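PT26-6P (Thermococcus sp., PDB 2WB7) is of unknown function but is encoded by a euryarchaeal mobile element and joins immunoglobulin-like domains to a helical domain. Local coordinates at residues Leu278-Tyr284 with Leu340-Asp346; Ala141-Ile147 with Glu305-Leu311; Asp7-Val13 with Leu238-Phe242. One frame throughout, in Å; residues are numbered along the deposited sequence.

Contact 1. Residues Leu278-Tyr284 with Leu340-Asp346; sequences LNSTAMY and LTAHYTD
This is an antiparallel beta ladder at one margin of the eight-stranded sheet of the second immunoglobulin-like domain, where strand 281-290 pairs with the outermost strand 336-343. The short axes run 4.6 Å apart at 161°. A282 with A342 and Y284 with L340 are hydrogen-bonded pairs; T281 with H343 and M283 with T341 are non-hydrogen-bonded.

Backbone bonds come in couples: A282 N to A342 O and A342 N to A282 O, both 2.8 Å, then Y284 N to L340 O at 2.7 Å and L340 N to Y284 O at 3.0 Å. Past the strand ends the pairing carries on, with Y344 N to S280 O at 2.8 Å and N279 N to Y344 O at 2.7 Å, although N279 has left-handed angles (61/10) and Y344 centres an inverse gamma turn.

Apolar contacts gather on the buried face carrying A282, Y284, L340 and A342: Y284 CE2 lies 3.7 Å from A342 CB, Y284 CB 4.1 Å from L340 CB, and A282 CB 3.8 Å from Y344 CE2. The last ring, chi1 m, also meets Y353 of strand 350-364.

Side-chain polar links finish the joint. Y284 (chi1 m) donates through OH to Y344 OH at 2.6 Å, and that hydroxyl also bonds H276. On the other face, T281 OG1 and H343 ND1 are hydrogen-bonded at 3.0 Å, H343 being chi1 t. N279 OD1 accepts from D346 N at 2.9 Å and from a water, which sits 2.6 Å from both N279 OD1 and H343 NE2.

Contact 2. Residues Ala141-Ile147 with Glu305-Leu311; sequences AIVTGQI and EYRFVTL
E305, R307, V309 and L311, alternate residues of strand 301-314, point their CA-to-CB bonds at 141-147. R307 reaches up to the C-terminal end of helix 135-144, and of all the residues here it has the most surface covered. Its chi1 and chi2 are both t, so the chain runs out nearly extended, chi3 off the wells at -147°, and chi4 of 115° turns the guanidinium; NH1 donates to I142 O at 2.7 Å, and V143 O is 3.0 Å from the same NH1. The guanidinium lies with one face against G145, whose CA is 3.4 Å from R307 NE. G145 is where the chain leaves the helix, with phi +84°: a CB on it would collide with R307 CZ, 2.9 Å away, and with the carbonyl O of T144. NE has a weak hydrogen bond to T324 on the neighbouring strand 319-331.

I142 (chi1 m, chi2 t) is the next most covered. Its CG2 rests 3.8 Å from E305 CG and 4.1 Å from R307 CB, and the side chain also touches L358 and Y360 on strand 350-364. The helix of the first immunoglobulin-like domain is thus laid on the sheet of the second, an interdomain packing of helix end on strand.

At the last helical residue, T144 OG1 accepts from Q146 N at 3.0 Å in an ST turn, and beyond it the chain swings round to aim I147 at the strand. With chi1 m and chi2 t, I147 sets CD1 4.1 Å from V309 CG2 and CG2 4.1 Å from L311 CD1.

Contact 3. Residues Asp7-Val13 with Leu238-Phe242; sequences DDDIDDV and LPIKF
Two compact turns, neither paired as a sheet nor packed as a helix, fit together here by shape: a type I beta turn, D7 to I10, near the N-terminus, and the 3-10 segment opening at I240. D7 enters its turn with positive phi (62/40), and I10 N bonds D7 O at 3.2 Å; opposite, F242 N bonds P239 O at 3.1 Å. No hydrogen bond crosses between the segments, and the backbones stay well apart, CA of D12 to CA of L238 being 7.3 Å and CA of D7 to CA of F242 9.6 Å, so side chains fill the gap.

The first bump is L238 (chi1 m, chi2 t). Its CD2 enters a hollow lined by I10, D12 and V13, 4.1 Å from I10 CG2, 3.7 Å from D12 CB and 3.8 Å from V13 CG2. The second is the tip of the F242 ring (chi1 m), wedged among D7, I10 and V13: F242 CZ is 3.8 Å from D7 CB, 4.0 Å from I10 CD1 and 3.7 Å from V13 CG2. D7 CB and I10 CD1 meet the ring at its edge. I10 and V13 each touch both bumps, forming the ridge between the two hollows. Y516 of helix 503-523 packs on I10, L238 and P239.

Charges surround this apolar fit and tie it to the helical domain: D7 also pairs with K482 and K483, D12 with K512, and K241 with D393. Between the segments lies a single salt bridge, D7 OD2 to K241 NZ at 3.1 Å.

In the fold
Along the chain the order is 7-13, 141-147, 238-242, 278-284, 305-311, 340-346, so contact 2 crosses both others while contact 3 closes before contact 1 opens. Contacts 1 and 2, their centres 17 Å apart, share the eight-stranded sheet. Strands 301-314 and 336-343 are far apart in its order, yet the sheet bends enough for them to meet, A342 CB lying 3.6 Å from T310 CG2. Contact 3 sits 19 Å from contact 1 and 32 Å from contact 2, centre to centre. Contact 1 is internal to the second immunoglobulin-like domain, contact 2 joins that domain to the first, and contact 3 holds the N-terminal segment beside the helical domain.

Contact 1. Residues Leu278-Tyr284 with Leu340-Asp346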
# COMPACT_ATOMS: atom_id res chain seq x y z
N LEU A 278 -19.58 -9.32 13.76
CA LEU A 278 -20.90 -9.08 13.17
C LEU A 278 -21.84 -8.47 14.20
O LEU A 278 -21.76 -8.78 15.39
CB LEU A 278 -21.51 -10.36 12.59
CG LEU A 278 -20.91 -10.91 11.29
CD1 LEU A 278 -21.62 -12.17 10.83
CD2 LEU A 278 -20.91 -9.85 10.18
N ASN A 279 -22.73 -7.61 13.73
CA ASN A 279 -23.64 -6.84 14.58
C ASN A 279 -22.98 -5.92 15.57
O ASN A 279 -23.66 -5.38 16.43
CB ASN A 279 -24.68 -7.72 15.29
CG ASN A 279 -25.86 -8.01 14.41
OD1 ASN A 279 -26.16 -7.25 13.47
ND2 ASN A 279 -26.52 -9.12 14.66
N SER A 280 -21.67 -5.73 15.44
CA SER A 280 -21.01 -4.75 16.28
C SER A 280 -20.46 -3.56 15.47
O SER A 280 -20.52 -3.55 14.24
CB SER A 280 -19.93 -5.43 17.09
OG SER A 280 -19.99 -4.97 18.43
N THR A 281 -19.94 -2.56 16.16
CA THR A 281 -19.45 -1.34 15.53
C THR A 281 -17.95 -1.21 15.71
O THR A 281 -17.43 -1.51 16.77
CB THR A 281 -20.08 -0.09 16.17
OG1 THR A 281 -21.49 -0.07 15.92
CG2 THR A 281 -19.46 1.17 15.61
N ALA A 282 -17.26 -0.72 14.67
CA ALA A 282 -15.81 -0.43 14.72
C ALA A 282 -15.49 0.98 14.19
O ALA A 282 -16.18 1.49 13.31
CB ALA A 282 -15.02 -1.49 13.96
N MSE A 283 -14.45 1.62 14.72
CA MSE A 283 -14.01 2.94 14.25
C MSE A 283 -12.82 2.82 13.30
O MSE A 283 -11.87 2.06 13.55
CB MSE A 283 -13.52 3.79 15.43
CG MSE A 283 -14.41 3.87 16.65
SE MSE A 283 -15.79 5.15 16.35
CE MSE A 283 -16.88 4.00 15.29
N TYR A 284 -12.83 3.60 12.23
CA TYR A 284 -11.66 3.71 11.36
C TYR A 284 -11.22 5.14 11.31
O TYR A 284 -12.03 6.04 11.45
CB TYR A 284 -11.96 3.24 9.94
CG TYR A 284 -12.23 1.75 9.81
CD1 TYR A 284 -11.26 0.90 9.28
CD2 TYR A 284 -13.45 1.20 10.21
CE1 TYR A 284 -11.51 -0.45 9.16
CE2 TYR A 284 -13.70 -0.16 10.10
CZ TYR A 284 -12.73 -0.98 9.58
OH TYR A 284 -12.98 -2.32 9.47
N LEU A 340 -14.29 6.86 9.60
CA LEU A 340 -15.39 6.04 9.10
C LEU A 340 -15.83 5.18 10.25
O LEU A 340 -15.00 4.57 10.91
CB LEU A 340 -14.96 5.13 7.95
CG LEU A 340 -16.08 4.26 7.40
CD1 LEU A 340 -17.30 5.10 7.09
CD2 LEU A 340 -15.63 3.53 6.17
N THR A 341 -17.13 5.13 10.48
CA THR A 341 -17.69 4.27 11.51
C THR A 341 -18.35 3.07 10.85
O THR A 341 -19.27 3.23 10.04
CB THR A 341 -18.73 5.05 12.31
OG1 THR A 341 -18.06 6.07 13.07
CG2 THR A 341 -19.49 4.12 13.25
N ALA A 342 -17.89 1.88 11.17
CA ALA A 342 -18.50 0.69 10.59
C ALA A 342 -19.48 -0.00 11.54
O ALA A 342 -19.11 -0.39 12.65
CB ALA A 342 -17.42 -0.29 10.18
N HIS A 343 -20.72 -0.19 11.11
CA HIS A 343 -21.58 -1.13 11.82
C HIS A 343 -21.76 -2.39 10.99
O HIS A 343 -22.33 -2.35 9.89
CB HIS A 343 -22.95 -0.57 12.21
CG HIS A 343 -23.74 -1.52 13.05
ND1 HIS A 343 -23.49 -1.68 14.40
CD2 HIS A 343 -24.69 -2.43 12.73
CE1 HIS A 343 -24.29 -2.62 14.87
NE2 HIS A 343 -25.02 -3.09 13.88
N TYR A 344 -21.29 -3.51 11.52
CA TYR A 344 -21.28 -4.75 10.76
C TYR A 344 -22.61 -5.47 10.82
O TYR A 344 -22.67 -6.64 11.20
CB TYR A 344 -20.16 -5.64 11.25
CG TYR A 344 -18.80 -4.98 11.14
CD1 TYR A 344 -18.37 -4.44 9.93
CD2 TYR A 344 -17.95 -4.90 12.24
CE1 TYR A 344 -17.14 -3.85 9.81
CE2 TYR A 344 -16.71 -4.30 12.14
CZ TYR A 344 -16.31 -3.79 10.91
OH TYR A 344 -15.08 -3.20 10.80
N THR A 345 -23.67 -4.77 10.44
CA THR A 345 -25.01 -5.32 10.43
C THR A 345 -25.03 -6.73 9.90
O THR A 345 -24.55 -6.99 8.82
CB THR A 345 -25.95 -4.50 9.55
OG1 THR A 345 -25.95 -3.14 10.00
CG2 THR A 345 -27.36 -5.04 9.65
N ASP A 346 -25.60 -7.65 10.68
CA ASP A 346 -25.74 -9.02 10.23
C ASP A 346 -27.13 -9.26 9.66
O ASP A 346 -28.12 -8.97 10.31
CB ASP A 346 -25.46 -10.00 11.37
CG ASP A 346 -25.21 -11.42 10.87
OD1 ASP A 346 -25.26 -11.64 9.65
OD2 ASP A 346 -24.96 -12.31 11.70
O HOH W 1 -26.91 -4.86 14.27

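Contact 2. Residues Ala141-Ile147 with Glu305-Leu311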
# COMPACT_ATOMS: atom_id res chain seq x y z
N ALA A 141 -15.80 4.68 -9.34
CA ALA A 141 -16.01 4.04 -8.08
C ALA A 141 -16.04 5.09 -6.98
O ALA A 141 -16.95 5.09 -6.16
CB ALA A 141 -14.89 3.05 -7.84
N ILE A 142 -15.07 5.99 -6.98
CA ILE A 142 -15.02 6.99 -5.92
C ILE A 142 -16.25 7.90 -5.96
O ILE A 142 -16.82 8.26 -4.93
CB ILE A 142 -13.73 7.83 -5.98
CG1 ILE A 142 -12.55 7.02 -5.46
CG2 ILE A 142 -13.86 9.11 -5.14
CD1 ILE A 142 -11.21 7.57 -5.90
N VAL A 143 -16.67 8.27 -7.16
CA VAL A 143 -17.76 9.22 -7.29
C VAL A 143 -19.11 8.58 -6.97
O VAL A 143 -19.88 9.09 -6.15
CB VAL A 143 -17.84 9.79 -8.72
CG1 VAL A 143 -19.13 10.55 -8.90
CG2 VAL A 143 -16.62 10.67 -9.01
N THR A 144 -19.41 7.46 -7.63
CA THR A 144 -20.70 6.81 -7.49
C THR A 144 -20.75 5.89 -6.27
O THR A 144 -21.82 5.66 -5.71
CB THR A 144 -21.04 5.99 -8.73
OG1 THR A 144 -20.28 4.78 -8.71
CG2 THR A 144 -20.70 6.75 -9.98
N GLY A 145 -19.61 5.35 -5.85
CA GLY A 145 -19.64 4.45 -4.70
C GLY A 145 -20.00 3.03 -5.11
O GLY A 145 -19.91 2.10 -4.31
N GLN A 146 -20.39 2.84 -6.37
CA GLN A 146 -20.69 1.51 -6.87
C GLN A 146 -19.41 0.69 -7.05
O GLN A 146 -18.63 0.95 -7.98
CB GLN A 146 -21.41 1.61 -8.20
CG GLN A 146 -22.52 2.60 -8.18
CD GLN A 146 -23.01 2.94 -9.59
OE1 GLN A 146 -22.59 2.32 -10.58
NE2 GLN A 146 -23.88 3.96 -9.69
N ILE A 147 -19.20 -0.29 -6.18
CA ILE A 147 -18.01 -1.14 -6.23
C ILE A 147 -18.41 -2.59 -6.20
O ILE A 147 -18.88 -3.08 -5.19
CB ILE A 147 -17.08 -0.91 -5.03
CG1 ILE A 147 -16.80 0.59 -4.86
CG2 ILE A 147 -15.80 -1.71 -5.19
CD1 ILE A 147 -16.21 0.92 -3.52
N GLU A 305 -9.78 13.96 -4.44
CA GLU A 305 -11.07 13.27 -4.07
C GLU A 305 -11.03 11.82 -3.58
O GLU A 305 -10.35 10.98 -4.16
CB GLU A 305 -12.03 13.35 -5.24
CG GLU A 305 -13.43 12.92 -4.94
CD GLU A 305 -14.37 13.15 -6.16
OE1 GLU A 305 -13.85 13.21 -7.30
OE2 GLU A 305 -15.61 13.26 -5.98
N TYR A 306 -11.79 11.52 -2.52
CA TYR A 306 -11.69 10.24 -1.80
C TYR A 306 -13.03 9.59 -1.50
O TYR A 306 -14.06 10.25 -1.40
CB TYR A 306 -10.97 10.43 -0.46
CG TYR A 306 -11.76 11.27 0.52
CD1 TYR A 306 -12.70 10.69 1.36
CD2 TYR A 306 -11.58 12.67 0.59
CE1 TYR A 306 -13.45 11.45 2.23
CE2 TYR A 306 -12.32 13.46 1.47
CZ TYR A 306 -13.26 12.83 2.29
OH TYR A 306 -14.02 13.55 3.17
N ARG A 307 -12.99 8.27 -1.32
CA ARG A 307 -14.10 7.52 -0.75
C ARG A 307 -13.60 6.40 0.16
O ARG A 307 -12.83 5.55 -0.26
CB ARG A 307 -14.97 6.93 -1.86
CG ARG A 307 -16.27 6.36 -1.37
CD ARG A 307 -17.24 6.14 -2.51
NE ARG A 307 -18.59 6.35 -2.02
CZ ARG A 307 -19.40 7.32 -2.43
NH1 ARG A 307 -19.01 8.16 -3.38
NH2 ARG A 307 -20.61 7.43 -1.89
N PHE A 308 -14.02 6.39 1.41
CA PHE A 308 -13.72 5.28 2.31
C PHE A 308 -15.01 4.54 2.53
O PHE A 308 -16.04 5.17 2.77
CB PHE A 308 -13.15 5.80 3.64
CG PHE A 308 -11.85 6.54 3.48
CD1 PHE A 308 -10.65 5.84 3.32
CD2 PHE A 308 -11.83 7.92 3.40
CE1 PHE A 308 -9.47 6.51 3.12
CE2 PHE A 308 -10.64 8.59 3.21
CZ PHE A 308 -9.45 7.88 3.07
N VAL A 309 -14.96 3.21 2.43
CA VAL A 309 -16.17 2.39 2.54
C VAL A 309 -15.95 1.13 3.36
O VAL A 309 -14.82 0.75 3.64
CB VAL A 309 -16.72 1.95 1.14
CG1 VAL A 309 -16.87 3.17 0.22
CG2 VAL A 309 -15.83 0.88 0.52
N THR A 310 -17.04 0.50 3.77
CA THR A 310 -17.00 -0.90 4.14
C THR A 310 -17.85 -1.56 3.09
O THR A 310 -18.80 -0.95 2.57
CB THR A 310 -17.60 -1.20 5.53
OG1 THR A 310 -18.93 -0.67 5.63
CG2 THR A 310 -16.76 -0.61 6.61
N LEU A 311 -17.49 -2.79 2.74
CA LEU A 311 -18.24 -3.53 1.75
C LEU A 311 -18.76 -4.81 2.40
O LEU A 311 -17.99 -5.64 2.92
CB LEU A 311 -17.34 -3.86 0.57
CG LEU A 311 -16.78 -2.66 -0.19
CD1 LEU A 311 -15.83 -3.10 -1.29
CD2 LEU A 311 -17.90 -1.83 -0.78

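Contact 3. Residues Asp7-Val13 with Leu238-Phe242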
# COMPACT_ATOMS: atom_id res chain seq x y z
N ASP A 7 -5.60 -11.37 28.97
CA ASP A 7 -4.86 -11.64 27.75
C ASP A 7 -3.93 -10.48 27.41
O ASP A 7 -3.77 -10.11 26.25
CB ASP A 7 -5.84 -11.92 26.62
CG ASP A 7 -6.91 -12.91 27.04
OD1 ASP A 7 -6.59 -14.11 27.20
OD2 ASP A 7 -8.07 -12.49 27.21
N ASP A 8 -3.29 -9.91 28.43
CA ASP A 8 -2.25 -8.91 28.23
C ASP A 8 -0.99 -9.51 27.61
O ASP A 8 -0.03 -8.80 27.36
CB ASP A 8 -1.89 -8.26 29.56
CG ASP A 8 -2.97 -7.32 30.05
OD1 ASP A 8 -3.39 -6.45 29.25
OD2 ASP A 8 -3.41 -7.44 31.24
N ASP A 9 -0.98 -10.81 27.37
CA ASP A 9 0.17 -11.42 26.72
C ASP A 9 -0.01 -11.47 25.21
O ASP A 9 0.92 -11.81 24.49
CB ASP A 9 0.46 -12.82 27.29
CG ASP A 9 -0.73 -13.78 27.17
OD1 ASP A 9 -0.49 -14.97 26.94
OD2 ASP A 9 -1.90 -13.37 27.34
N ILE A 10 -1.20 -11.13 24.74
CA ILE A 10 -1.45 -11.11 23.31
C ILE A 10 -0.77 -9.89 22.69
O ILE A 10 -1.01 -8.75 23.08
CB ILE A 10 -2.96 -11.09 22.98
CG1 ILE A 10 -3.62 -12.35 23.55
CG2 ILE A 10 -3.17 -10.96 21.48
CD1 ILE A 10 -5.10 -12.45 23.31
N ASP A 11 0.08 -10.15 21.71
CA ASP A 11 0.87 -9.08 21.13
C ASP A 11 0.02 -7.98 20.53
O ASP A 11 0.38 -6.81 20.56
CB ASP A 11 1.82 -9.65 20.10
CG ASP A 11 3.20 -9.14 20.30
OD1 ASP A 11 3.47 -8.03 19.80
OD2 ASP A 11 3.99 -9.81 21.01
N ASP A 12 -1.13 -8.35 19.99
CA ASP A 12 -2.04 -7.38 19.44
C ASP A 12 -2.53 -6.45 20.55
O ASP A 12 -2.69 -5.27 20.33
CB ASP A 12 -3.23 -8.07 18.78
CG ASP A 12 -2.80 -8.99 17.65
OD1 ASP A 12 -3.32 -10.13 17.58
OD2 ASP A 12 -1.96 -8.56 16.83
N VAL A 13 -2.75 -7.00 21.73
CA VAL A 13 -3.26 -6.21 22.84
C VAL A 13 -2.21 -5.20 23.28
O VAL A 13 -2.54 -4.08 23.67
CB VAL A 13 -3.70 -7.10 24.04
CG1 VAL A 13 -4.10 -6.26 25.24
CG2 VAL A 13 -4.86 -8.01 23.63
N LEU A 238 -9.01 -8.97 17.10
CA LEU A 238 -8.90 -9.65 18.37
C LEU A 238 -10.07 -10.63 18.50
O LEU A 238 -11.12 -10.45 17.88
CB LEU A 238 -8.91 -8.63 19.51
CG LEU A 238 -7.59 -7.91 19.77
CD1 LEU A 238 -7.82 -6.74 20.72
CD2 LEU A 238 -6.50 -8.87 20.30
N PRO A 239 -9.91 -11.68 19.30
CA PRO A 239 -11.02 -12.58 19.56
C PRO A 239 -12.26 -11.87 20.09
O PRO A 239 -12.16 -10.84 20.73
CB PRO A 239 -10.44 -13.52 20.63
CG PRO A 239 -8.97 -13.57 20.31
CD PRO A 239 -8.65 -12.16 19.88
N ILE A 240 -13.44 -12.43 19.83
CA ILE A 240 -14.70 -11.75 20.17
C ILE A 240 -14.86 -11.41 21.65
O ILE A 240 -15.68 -10.55 22.00
CB ILE A 240 -15.95 -12.53 19.68
CG1 ILE A 240 -16.04 -13.87 20.41
CG2 ILE A 240 -15.92 -12.69 18.18
CD1 ILE A 240 -17.24 -14.71 20.02
N LYS A 241 -14.13 -12.08 22.53
CA LYS A 241 -14.29 -11.76 23.95
C LYS A 241 -14.01 -10.29 24.23
O LYS A 241 -14.49 -9.74 25.20
CB LYS A 241 -13.44 -12.65 24.86
CG LYS A 241 -11.97 -12.36 24.83
CD LYS A 241 -11.40 -12.33 26.22
CE LYS A 241 -10.53 -11.11 26.40
NZ LYS A 241 -10.48 -10.69 27.82
N PHE A 242 -13.25 -9.64 23.34
CA PHE A 242 -12.79 -8.28 23.60
C PHE A 242 -13.88 -7.25 23.36
O PHE A 242 -13.64 -6.07 23.48
CB PHE A 242 -11.54 -7.96 22.80
CG PHE A 242 -10.30 -8.60 23.33
CD1 PHE A 242 -9.83 -9.79 22.80
CD2 PHE A 242 -9.60 -8.02 24.38
CE1 PHE A 242 -8.69 -10.39 23.29
CE2 PHE A 242 -8.44 -8.63 24.89
CZ PHE A 242 -7.99 -9.81 24.34